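Local structure of malate dehydrogenase (Porphyromonas gingivalis, 3FI9) at residues 96-101 and 129-134. The protein probably catalyses the NAD-dependent, reversible oxidation of malate to oxaloacetate. Sequence-based numbering, arbitrary orientation.
Sequences DLLKGN and ADITGL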
ATOM      1  N   ASP A  96      -7.501  31.215  -6.649  1.00 43.59           N
ATOM      2  CA  ASP A  96      -8.640  30.328  -6.848  1.00 43.14           C
ATOM      3  C   ASP A  96      -8.463  28.934  -6.195  1.00 41.81           C
ATOM      4  O   ASP A  96      -9.379  28.409  -5.558  1.00 41.63           O
ATOM      5  CB  ASP A  96      -9.000  30.239  -8.339  1.00 43.86           C
ATOM      6  CG  ASP A  96      -9.815  31.452  -8.824  1.00 46.42           C
ATOM      7  OD1 ASP A  96     -10.817  31.252  -9.544  1.00 48.55           O
ATOM      8  OD2 ASP A  96      -9.478  32.605  -8.464  1.00 49.54           O
ATOM      9  N   LEU A  97      -7.285  28.345  -6.345  1.00 40.62           N
ATOM     10  CA  LEU A  97      -6.965  27.097  -5.649  1.00 39.31           C
ATOM     11  C   LEU A  97      -6.981  27.288  -4.129  1.00 37.49           C
ATOM     12  O   LEU A  97      -7.438  26.420  -3.386  1.00 36.12           O
ATOM     13  CB  LEU A  97      -5.579  26.611  -6.048  1.00 40.14           C
ATOM     14  CG  LEU A  97      -5.380  25.700  -7.253  1.00 42.32           C
ATOM     15  CD1 LEU A  97      -3.938  25.268  -7.201  1.00 44.18           C
ATOM     16  CD2 LEU A  97      -6.300  24.490  -7.179  1.00 42.39           C
ATOM     17  N   LEU A  98      -6.460  28.429  -3.688  1.00 35.01           N
ATOM     18  CA  LEU A  98      -6.393  28.762  -2.281  1.00 33.40           C
ATOM     19  C   LEU A  98      -7.795  28.834  -1.689  1.00 31.87           C
ATOM     20  O   LEU A  98      -8.102  28.178  -0.696  1.00 31.19           O
ATOM     21  CB  LEU A  98      -5.703  30.112  -2.110  1.00 33.17           C
ATOM     22  CG  LEU A  98      -5.718  30.717  -0.705  1.00 34.47           C
ATOM     23  CD1 LEU A  98      -5.079  29.765   0.293  1.00 31.92           C
ATOM     24  CD2 LEU A  98      -5.015  32.093  -0.730  1.00 33.13           C
ATOM     25  N   LYS A  99      -8.638  29.631  -2.327  1.00 30.79           N
ATOM     26  CA  LYS A  99     -10.029  29.779  -1.937  1.00 30.05           C
ATOM     27  C   LYS A  99     -10.788  28.457  -2.043  1.00 28.78           C
ATOM     28  O   LYS A  99     -11.573  28.105  -1.159  1.00 28.23           O
ATOM     29  CB  LYS A  99     -10.716  30.837  -2.831  1.00 30.06           C
ATOM     30  CG  LYS A  99     -12.118  31.222  -2.360  1.00 32.46           C
ATOM     31  CD  LYS A  99     -12.613  32.453  -3.113  1.00 37.51           C
ATOM     32  CE  LYS A  99     -13.906  32.980  -2.495  1.00 41.36           C
ATOM     33  NZ  LYS A  99     -14.889  31.888  -2.217  1.00 41.80           N
ATOM     34  N   GLY A 100     -10.563  27.739  -3.139  1.00 27.07           N
ATOM     35  CA  GLY A 100     -11.215  26.464  -3.350  1.00 25.74           C
ATOM     36  C   GLY A 100     -10.883  25.473  -2.250  1.00 24.38           C
ATOM     37  O   GLY A 100     -11.778  24.823  -1.687  1.00 23.92           O
ATOM     38  N   ASN A 101      -9.608  25.364  -1.900  1.00 23.87           N
ATOM     39  CA  ASN A 101      -9.241  24.431  -0.820  1.00 23.73           C
ATOM     40  C   ASN A 101      -9.649  24.926   0.567  1.00 23.44           C
ATOM     41  O   ASN A 101     -10.012  24.117   1.452  1.00 22.72           O
ATOM     42  CB  ASN A 101      -7.737  24.139  -0.841  1.00 23.70           C
ATOM     43  CG  ASN A 101      -7.363  23.257  -1.971  1.00 26.57           C
ATOM     44  OD1 ASN A 101      -7.771  22.099  -2.015  1.00 27.14           O
ATOM     45  ND2 ASN A 101      -6.604  23.796  -2.921  1.00 27.51           N
ATOM     46  N   ALA A 129      -1.675  22.975   3.607  1.00 24.89           N
ATOM     47  CA  ALA A 129      -2.097  22.417   4.915  1.00 25.01           C
ATOM     48  C   ALA A 129      -2.117  23.376   6.107  1.00 24.64           C
ATOM     49  O   ALA A 129      -2.931  23.205   7.020  1.00 23.90           O
ATOM     50  CB  ALA A 129      -1.313  21.096   5.259  1.00 24.95           C
ATOM     51  N   ASP A 130      -1.273  24.414   6.097  1.00 25.51           N
ATOM     52  CA  ASP A 130      -1.377  25.453   7.147  1.00 26.26           C
ATOM     53  C   ASP A 130      -2.738  26.149   7.149  1.00 24.85           C
ATOM     54  O   ASP A 130      -3.208  26.595   8.186  1.00 25.57           O
ATOM     55  CB  ASP A 130      -0.281  26.536   7.043  1.00 27.04           C
ATOM     56  CG  ASP A 130      -0.132  27.085   5.634  1.00 30.92           C
ATOM     57  OD1 ASP A 130       0.167  26.275   4.731  1.00 33.58           O
ATOM     58  OD2 ASP A 130      -0.286  28.323   5.433  1.00 34.66           O
ATOM     59  N   ILE A 131      -3.340  26.285   5.980  1.00 23.84           N
ATOM     60  CA  ILE A 131      -4.624  26.965   5.873  1.00 22.02           C
ATOM     61  C   ILE A 131      -5.697  25.936   6.065  1.00 21.00           C
ATOM     62  O   ILE A 131      -6.583  26.110   6.894  1.00 21.28           O
ATOM     63  CB  ILE A 131      -4.835  27.638   4.514  1.00 22.70           C
ATOM     64  CG1 ILE A 131      -3.953  28.889   4.361  1.00 21.59           C
ATOM     65  CG2 ILE A 131      -6.334  28.016   4.317  1.00 20.91           C
ATOM     66  CD1 ILE A 131      -4.136  29.935   5.443  1.00 24.15           C
ATOM     67  N   THR A 132      -5.618  24.837   5.312  1.00 20.29           N
ATOM     68  CA  THR A 132      -6.694  23.835   5.356  1.00 18.37           C
ATOM     69  C   THR A 132      -6.870  23.234   6.732  1.00 18.91           C
ATOM     70  O   THR A 132      -7.999  23.036   7.228  1.00 18.03           O
ATOM     71  CB  THR A 132      -6.479  22.722   4.306  1.00 19.71           C
ATOM     72  OG1 THR A 132      -5.192  22.100   4.507  1.00 17.09           O
ATOM     73  CG2 THR A 132      -6.517  23.326   2.909  1.00 20.53           C
ATOM     74  N   GLY A 133      -5.751  22.905   7.367  1.00 17.43           N
ATOM     75  CA  GLY A 133      -5.825  22.430   8.706  1.00 18.33           C
ATOM     76  C   GLY A 133      -6.405  23.468   9.663  1.00 17.88           C
ATOM     77  O   GLY A 133      -7.189  23.108  10.560  1.00 17.33           O
ATOM     78  N   LEU A 134      -6.026  24.742   9.514  1.00 17.27           N
ATOM     79  CA  LEU A 134      -6.531  25.761  10.490  1.00 17.37           C
ATOM     80  C   LEU A 134      -8.034  26.031  10.278  1.00 17.31           C
ATOM     81  O   LEU A 134      -8.814  26.174  11.227  1.00 18.39           O
ATOM     82  CB  LEU A 134      -5.728  27.064  10.342  1.00 18.34           C
ATOM     83  CG  LEU A 134      -6.153  28.307  11.123  1.00 18.36           C
ATOM     84  CD1 LEU A 134      -6.062  28.043  12.599  1.00 18.38           C
ATOM     85  CD2 LEU A 134      -5.232  29.513  10.758  1.00 18.42           C
TER
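T132, near the start of helix 129-140, meets N101 of helix 94-115 through its methyl branch, and its side chain divides the work between two atoms. From CB, the branch point, two short arms diverge. CG2, lying anti to the carbonyl carbon, reaches across to the neighbouring helix, where it sits 4.0 Å from CB of N101 and 3.9 Å from the backbone O of N101; the side chain also touches A105. The other branch, with OG1 held between the backbone N and the carbonyl carbon (chi1 57°), hydrogen-bonds to the carbonyl O of F126. Threonine suits this buried place because one small side chain offers a methyl to the helix interface and a hydroxyl to the preceding loop. N101 likewise gives the interface its CB, while its amide ND2 bends back to O of L97 in a weak bond of 2.8 Å, with an N-H...O angle of 124°. A turn before N101, CD1 of L98 comes 4.3 Å from CG1 of I131, beside T132; both branched side chains also touch helix 297-319. Van der Waals contacts thus join the helices before and after strand 121-124 of the Rossmann-type domain, at N101 and beside F126, both predicted to bind NAD, while T132 OG1 and N101 ND2 bond on their own sides.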